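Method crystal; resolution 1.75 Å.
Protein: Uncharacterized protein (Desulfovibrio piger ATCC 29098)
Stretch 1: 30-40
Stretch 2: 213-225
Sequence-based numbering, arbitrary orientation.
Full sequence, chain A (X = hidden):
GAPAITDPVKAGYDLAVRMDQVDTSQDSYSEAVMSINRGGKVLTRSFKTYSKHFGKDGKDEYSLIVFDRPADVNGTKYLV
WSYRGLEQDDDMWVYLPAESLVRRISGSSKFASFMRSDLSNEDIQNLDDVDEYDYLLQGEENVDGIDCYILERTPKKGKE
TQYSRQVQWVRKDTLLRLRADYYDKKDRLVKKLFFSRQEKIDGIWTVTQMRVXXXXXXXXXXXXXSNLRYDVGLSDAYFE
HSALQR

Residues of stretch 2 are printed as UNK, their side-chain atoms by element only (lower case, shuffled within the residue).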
# COMPACT_ATOMS: atom_id res chain seq x y z
N SER A 30 -2.26 6.60 -11.97
CA SER A 30 -1.27 7.55 -11.45
C SER A 30 0.12 7.25 -12.00
O SER A 30 0.38 6.20 -12.57
CB SER A 30 -1.24 7.60 -9.93
OG SER A 30 -0.57 6.50 -9.34
N GLU A 31 0.99 8.24 -11.86
CA GLU A 31 2.40 8.19 -12.20
C GLU A 31 3.20 8.43 -10.92
O GLU A 31 2.80 9.20 -10.04
CB GLU A 31 2.72 9.24 -13.28
CG GLU A 31 2.07 8.92 -14.61
CD GLU A 31 2.11 10.07 -15.60
OE1 GLU A 31 2.90 11.01 -15.38
OE2 GLU A 31 1.33 10.04 -16.57
N ALA A 32 4.30 7.73 -10.78
CA ALA A 32 5.12 7.90 -9.57
C ALA A 32 6.60 7.81 -9.88
O ALA A 32 6.99 7.19 -10.88
CB ALA A 32 4.78 6.83 -8.53
N VAL A 33 7.40 8.47 -9.04
CA VAL A 33 8.87 8.38 -9.03
C VAL A 33 9.23 7.95 -7.60
O VAL A 33 8.75 8.54 -6.63
CB VAL A 33 9.60 9.67 -9.47
CG1 VAL A 33 11.10 9.56 -9.19
CG2 VAL A 33 9.39 9.93 -10.96
N MSE A 34 10.08 6.92 -7.49
CA MSE A 34 10.56 6.38 -6.23
C MSE A 34 12.07 6.55 -6.17
O MSE A 34 12.76 6.29 -7.15
CB MSE A 34 10.12 4.90 -6.14
CG MSE A 34 10.93 4.02 -5.23
SE MSE A 34 10.36 2.16 -5.60
CE MSE A 34 8.80 2.14 -4.71
N SER A 35 12.56 7.05 -5.04
CA SER A 35 13.98 7.23 -4.80
C SER A 35 14.35 6.43 -3.52
O SER A 35 13.81 6.68 -2.44
CB SER A 35 14.31 8.72 -4.70
OG SER A 35 15.66 8.93 -4.35
N ILE A 36 15.23 5.45 -3.67
CA ILE A 36 15.70 4.57 -2.60
C ILE A 36 17.11 4.97 -2.19
O ILE A 36 18.04 4.90 -3.02
CB ILE A 36 15.65 3.09 -3.09
CG1 ILE A 36 14.29 2.75 -3.75
CG2 ILE A 36 15.94 2.15 -1.91
CD1 ILE A 36 14.31 1.54 -4.68
N ASN A 37 17.28 5.32 -0.90
CA ASN A 37 18.60 5.75 -0.40
C ASN A 37 19.17 4.74 0.58
O ASN A 37 18.59 4.49 1.62
CB ASN A 37 18.51 7.13 0.25
CG ASN A 37 19.84 7.81 0.52
OD1 ASN A 37 20.70 7.31 1.27
ND2 ASN A 37 20.01 9.01 -0.03
N ARG A 38 20.35 4.24 0.28
CA ARG A 38 21.03 3.26 1.13
C ARG A 38 22.52 3.62 1.21
O ARG A 38 23.25 3.37 0.27
CB ARG A 38 20.81 1.84 0.56
CG ARG A 38 21.45 0.72 1.38
CD ARG A 38 21.30 -0.65 0.70
NE ARG A 38 19.92 -1.15 0.66
CZ ARG A 38 19.22 -1.52 1.74
NH1 ARG A 38 19.76 -1.44 2.95
NH2 ARG A 38 17.98 -1.94 1.61
N GLY A 39 22.93 4.22 2.33
CA GLY A 39 24.32 4.64 2.57
C GLY A 39 24.85 5.68 1.60
O GLY A 39 26.03 5.64 1.24
N GLY A 40 23.98 6.59 1.15
CA GLY A 40 24.34 7.61 0.17
C GLY A 40 24.15 7.16 -1.27
O GLY A 40 24.09 8.00 -2.18
N UNK A 213 10.89 4.24 5.86
CA UNK A 213 12.19 4.01 6.46
C UNK A 213 12.28 2.63 7.08
O UNK A 213 11.35 2.15 7.71
o UNK A 213 12.64 8.75 8.01
o UNK A 213 12.62 7.10 9.46
c UNK A 213 12.48 6.53 7.14
c UNK A 213 12.57 7.53 8.29
c UNK A 213 12.46 5.07 7.56
N UNK A 214 13.40 1.97 6.84
CA UNK A 214 13.72 0.69 7.49
C UNK A 214 14.92 0.99 8.36
O UNK A 214 16.04 1.05 7.84
n UNK A 214 15.14 -2.76 2.36
n UNK A 214 13.73 -2.06 4.05
c UNK A 214 13.95 -0.45 6.47
c UNK A 214 12.78 -2.25 5.14
c UNK A 214 14.31 -3.04 3.35
c UNK A 214 12.61 -0.98 5.93
n UNK A 214 14.08 -4.31 3.67
N UNK A 215 14.68 1.32 9.66
CA UNK A 215 15.81 1.68 10.54
C UNK A 215 16.87 0.57 10.66
O UNK A 215 18.06 0.88 10.79
c UNK A 215 13.78 1.26 11.83
c UNK A 215 15.13 1.97 11.89
c UNK A 215 13.38 1.37 10.38
N UNK A 216 16.46 -0.71 10.58
CA UNK A 216 17.40 -1.85 10.72
C UNK A 216 18.23 -2.06 9.44
O UNK A 216 19.29 -2.69 9.52
n UNK A 216 15.57 -5.47 12.63
c UNK A 216 15.84 -2.97 12.44
c UNK A 216 16.62 -3.13 11.10
n UNK A 216 16.78 -5.48 14.60
n UNK A 216 16.92 -7.26 13.17
c UNK A 216 16.42 -6.07 13.47
c UNK A 216 14.96 -4.15 12.84
N UNK A 217 17.78 -1.52 8.28
CA UNK A 217 18.51 -1.67 7.01
C UNK A 217 19.36 -0.46 6.66
O UNK A 217 20.16 -0.53 5.73
o UNK A 217 18.38 -4.80 5.49
o UNK A 217 17.15 -5.20 7.27
c UNK A 217 17.55 -1.96 5.84
c UNK A 217 17.46 -4.49 6.28
c UNK A 217 16.70 -3.21 6.05
N UNK A 218 19.16 0.65 7.38
CA UNK A 218 19.88 1.90 7.12
C UNK A 218 19.45 2.50 5.79
O UNK A 218 20.27 3.04 5.05
N UNK A 219 18.17 2.35 5.44
CA UNK A 219 17.68 2.84 4.17
C UNK A 219 16.34 3.54 4.30
O UNK A 219 15.56 3.25 5.22
o UNK A 219 16.81 0.60 3.70
c UNK A 219 17.54 1.69 3.17
N UNK A 220 16.05 4.43 3.34
CA UNK A 220 14.74 5.07 3.27
C UNK A 220 14.32 5.25 1.80
O UNK A 220 15.18 5.44 0.93
c UNK A 220 15.94 9.46 2.10
c UNK A 220 17.26 9.53 2.49
c UNK A 220 15.60 7.48 3.47
c UNK A 220 14.70 6.41 4.02
c UNK A 220 17.77 8.58 3.38
c UNK A 220 16.93 7.57 3.87
c UNK A 220 15.11 8.44 2.60
N UNK A 221 13.01 5.14 1.54
CA UNK A 221 12.44 5.29 0.21
C UNK A 221 11.49 6.48 0.20
O UNK A 221 10.65 6.60 1.08
o UNK A 221 12.75 2.92 -0.29
c UNK A 221 11.05 4.06 -1.57
c UNK A 221 11.75 3.95 -0.22
N UNK A 222 11.60 7.35 -0.82
CA UNK A 222 10.66 8.47 -0.95
C UNK A 222 9.88 8.27 -2.26
O UNK A 222 10.49 8.12 -3.30
c UNK A 222 12.11 10.00 0.45
c UNK A 222 11.35 9.85 -0.86
c UNK A 222 10.34 10.99 -1.03
N UNK A 223 8.54 8.26 -2.20
CA UNK A 223 7.74 8.10 -3.42
C UNK A 223 6.88 9.34 -3.63
O UNK A 223 6.11 9.73 -2.73
c UNK A 223 6.66 4.44 -2.48
c UNK A 223 7.61 5.55 -2.91
c UNK A 223 6.84 6.82 -3.38
c UNK A 223 6.21 6.59 -4.78
N UNK A 224 6.93 9.87 -4.86
CA UNK A 224 6.17 11.03 -5.29
C UNK A 224 5.21 10.63 -6.36
O UNK A 224 5.65 10.21 -7.43
o UNK A 224 9.10 12.80 -4.77
c UNK A 224 7.07 12.14 -5.81
c UNK A 224 7.84 12.91 -4.76
o UNK A 224 7.23 13.76 -4.11
N UNK A 225 3.91 10.79 -6.09
CA UNK A 225 2.88 10.52 -7.08
C UNK A 225 2.42 11.82 -7.72
O UNK A 225 2.25 12.87 -7.05
c UNK A 225 2.36 6.42 -5.05
c UNK A 225 2.78 8.41 -3.73
c UNK A 225 1.62 7.28 -6.98
c UNK A 225 3.17 7.58 -2.68
c UNK A 225 3.16 6.18 -2.82
c UNK A 225 2.79 5.58 -4.01
c UNK A 225 1.85 8.36 -6.16
c UNK A 225 1.66 9.81 -6.50
n UNK A 225 1.88 6.11 -6.30
c UNK A 225 2.34 7.83 -4.93
O HOH W 1 15.30 8.01 -0.65

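Position 213 carries three side-chain carbons, the third bearing two oxygens: Glu213, which stays clear of stretch 1. At 214 three carbons lead to a nitrogen and then a carbon with two more nitrogens, a guanidinium: Arg214. Its NH2 lies 3.0 Å from Arg38 NH2, a meeting of two donors with like charge, so no hydrogen bond joins them.

Position 215 has three carbons closing a ring onto the backbone nitrogen, hence Pro215; its fixed phi suits the helical backbone angles at the start of the turn. Position 216 repeats the guanidinium chain and is Arg216, exposed and out of reach of stretch 1. At 217 three carbons end in two oxygens, giving Glu217. Its carbonyl O lies 3.0 Å from Arg38 NH1, near the guanidinium plane, while OE1 is 4.4 Å from that same NH1, near enough for attraction but beyond a salt bridge.

Position 218 has no side-chain atoms: Gly218, whose positive phi of 68° favours glycine. The turn is held by Arg214 O, which accepts a bond from Glu217 N at 3.1 Å.

At 219 one carbon bears one oxygen: Ser219. This small residue lies beneath the guanidinium of Arg38, its OG 3.5 Å from NH2 and over one face, at an angle too poor for a hydrogen bond; OG is satisfied elsewhere in the structure.

Position 220 shows one carbon and a six-carbon ring, Phe220. The flat ring accepts Asn37 CB over its face, 3.7 Å from the ring centroid, a CH-pi contact.

At 221 the first carbon carries an oxygen and a carbon: Thr221. Its methyl CG2 packs 3.7 Å from CG of Met34, a selenomethionine, while OG1 finds its hydrogen bond elsewhere in the structure. At 222 the first carbon carries two others, three in all: Val222, a beta-branched residue at home in a strand, across from Ser35.

Position 223 has four carbons forked at the first, one arm two carbons long: Ile223. Its CD1 lies 3.9 Å from Met34 CE and its CG2 4.0 Å from Ala32 CB, apolar contacts suited to this buried face. At 224 two carbons end in two oxygens: Asp224, on the same face as Val33, with OD1 bonded elsewhere in the structure.

Position 225 has fused five- and six-membered rings with one nitrogen: Trp225. Ala32 CB sits over the five-membered ring, 3.9 Å from its centroid, and Ser30 OG approaches the ring edge, 3.3 Å from CD1. The small alanine lets the broad ring come close.

The contact is an antiparallel strand pairing. Val33, Ser35 and Asn37 each exchange two backbone hydrogen bonds with Asp224, Val222 and Phe220, respectively. A water donates to Ser35 O (2.7 Å) and Phe220 O (3.0 Å), linking the strands again. Ala32, Met34 and Ile36 share one face with Trp225, Ile223 and Thr221, while the more open face carries the Asn37–Phe220 packing.

Stretch 2, residues 213-225: ERPREGSFTVIDW
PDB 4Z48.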